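Local coordinates for maternal effect protein oskar (Drosophila melanogaster, PDB 5A4A), which induces the germline and probably binds RNA through its OSK domain, which belongs to the SGNH hydrolase clan, at residues L106-E109 and M110-R114. Residues are numbered along the deposited sequence; the frame is centred on the assembly and turned at random.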
loop_
_atom_site.group_PDB
_atom_site.type_symbol
_atom_site.label_atom_id
_atom_site.label_comp_id
_atom_site.label_asym_id
_atom_site.label_seq_id
_atom_site.Cartn_x
_atom_site.Cartn_y
_atom_site.Cartn_z
ATOM N N LEU A 106 -11.518 -7.435 -0.900
ATOM C CA LEU A 106 -10.949 -6.380 -1.747
ATOM C C LEU A 106 -10.709 -6.908 -3.164
ATOM O O LEU A 106 -11.076 -6.273 -4.159
ATOM C CB LEU A 106 -9.640 -5.827 -1.153
ATOM C CG LEU A 106 -8.855 -4.837 -2.032
ATOM C CD1 LEU A 106 -9.662 -3.564 -2.335
ATOM C CD2 LEU A 106 -7.497 -4.464 -1.408
ATOM N N ILE A 107 -10.086 -8.069 -3.249
ATOM C CA ILE A 107 -9.838 -8.702 -4.544
ATOM C C ILE A 107 -11.139 -8.958 -5.317
ATOM O O ILE A 107 -11.227 -8.694 -6.517
ATOM C CB ILE A 107 -9.048 -10.018 -4.384
ATOM C CG1 ILE A 107 -7.662 -9.753 -3.784
ATOM C CG2 ILE A 107 -8.904 -10.719 -5.728
ATOM C CD1 ILE A 107 -6.761 -8.836 -4.628
ATOM N N LYS A 108 -12.155 -9.454 -4.619
ATOM C CA LYS A 108 -13.450 -9.717 -5.240
ATOM C C LYS A 108 -14.134 -8.432 -5.686
ATOM O O LYS A 108 -14.731 -8.380 -6.757
ATOM C CB LYS A 108 -14.332 -10.499 -4.264
ATOM C CG LYS A 108 -15.792 -10.648 -4.647
ATOM C CD LYS A 108 -16.530 -11.355 -3.506
ATOM C CE LYS A 108 -18.017 -11.042 -3.487
ATOM N NZ LYS A 108 -18.726 -11.689 -4.619
ATOM N N GLU A 109 -14.047 -7.389 -4.860
ATOM C CA GLU A 109 -14.638 -6.104 -5.207
ATOM C C GLU A 109 -13.973 -5.477 -6.437
ATOM O O GLU A 109 -14.647 -4.947 -7.317
ATOM C CB GLU A 109 -14.554 -5.142 -4.018
ATOM C CG GLU A 109 -14.865 -3.713 -4.373
ATOM C CD GLU A 109 -14.725 -2.783 -3.183
ATOM O OE1 GLU A 109 -14.741 -3.253 -2.035
ATOM O OE2 GLU A 109 -14.590 -1.570 -3.381
ATOM N N MET A 110 -12.649 -5.540 -6.497
ATOM C CA MET A 110 -11.942 -5.044 -7.672
ATOM C C MET A 110 -12.380 -5.807 -8.927
ATOM O O MET A 110 -12.578 -5.211 -9.987
ATOM C CB MET A 110 -10.427 -5.114 -7.457
ATOM C CG MET A 110 -9.954 -4.152 -6.366
ATOM S SD MET A 110 -8.175 -4.074 -6.149
ATOM C CE MET A 110 -7.685 -3.310 -7.703
ATOM N N HIS A 111 -12.562 -7.115 -8.794
ATOM C CA HIS A 111 -13.027 -7.921 -9.922
ATOM C C HIS A 111 -14.415 -7.446 -10.365
ATOM O O HIS A 111 -14.680 -7.251 -11.556
ATOM C CB HIS A 111 -13.058 -9.403 -9.547
ATOM C CG HIS A 111 -13.272 -10.316 -10.716
ATOM N ND1 HIS A 111 -13.798 -11.578 -10.590
ATOM C CD2 HIS A 111 -13.031 -10.134 -12.041
ATOM C CE1 HIS A 111 -13.872 -12.147 -11.785
ATOM N NE2 HIS A 111 -13.410 -11.288 -12.677
ATOM N N ASN A 112 -15.296 -7.243 -9.394
ATOM C CA ASN A 112 -16.627 -6.730 -9.694
ATOM C C ASN A 112 -16.627 -5.321 -10.312
ATOM O O ASN A 112 -17.530 -4.974 -11.083
ATOM C CB ASN A 112 -17.516 -6.798 -8.447
ATOM C CG ASN A 112 -17.883 -8.225 -8.078
ATOM O OD1 ASN A 112 -17.876 -9.118 -8.928
ATOM N ND2 ASN A 112 -18.211 -8.448 -6.809
ATOM N N MET A 113 -15.612 -4.523 -9.993
ATOM C CA MET A 113 -15.475 -3.187 -10.567
ATOM C C MET A 113 -14.707 -3.188 -11.879
ATOM O O MET A 113 -14.528 -2.131 -12.497
ATOM C CB MET A 113 -14.779 -2.252 -9.580
ATOM C CG MET A 113 -15.588 -1.977 -8.344
ATOM S SD MET A 113 -14.664 -0.937 -7.212
ATOM C CE MET A 113 -15.934 -0.561 -6.009
ATOM N N ARG A 114 -14.255 -4.375 -12.291
ATOM C CA ARG A 114 -13.393 -4.542 -13.466
ATOM C C ARG A 114 -12.092 -3.737 -13.364
ATOM O O ARG A 114 -11.592 -3.205 -14.355
ATOM C CB ARG A 114 -14.165 -4.224 -14.750
ATOM C CG ARG A 114 -15.432 -5.051 -14.886
ATOM C CD ARG A 114 -16.352 -4.477 -15.948
ATOM N NE ARG A 114 -16.720 -3.094 -15.643
ATOM C CZ ARG A 114 -17.776 -2.737 -14.913
ATOM N NH1 ARG A 114 -18.584 -3.661 -14.411
ATOM N NH2 ARG A 114 -18.026 -1.453 -14.689
#
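E109 and M113 meet one turn apart where helix 96-112 ends in a Schellman motif, part of an SGNH-hydrolase-like fold. R114 provides the evidence for that ending: its phi is positive, and its N bonds back to H111 O at 3.0 Å. Four i to i+4 backbone bonds precede it. M110 N to L106 O is nearly straight (167° at the hydrogen), whereas M113 N to E109 O is bent to 139° as the helix gives out. The tight side faces inward. L106 and M110 run alongside each other, L106 CD1 lying 4.1 Å from M110 CG, and M110 continues onto L70 of helix 63-71 and P117 of strand 116-120. At the margin of this buried pair the partly exposed E109, its CG anti to the backbone N (chi1 167°), runs alongside the extended M113 chain, whose methyl CE comes 3.1 Å from E109 OE2; E109 OE1 makes a weak, long ion pair with R67. An alanine in place of E109 would probably leave the thioether end of M113 without this neighbour and R67 without this distant charge partner. The other side is loose and solvent-facing: K108 and N112 are exposed, and their side chains slant past one another, K108 CG and NZ each standing 3.9 Å from N112 ND2. Beneath them, the firm link is N112 N to K108 O at 2.9 Å.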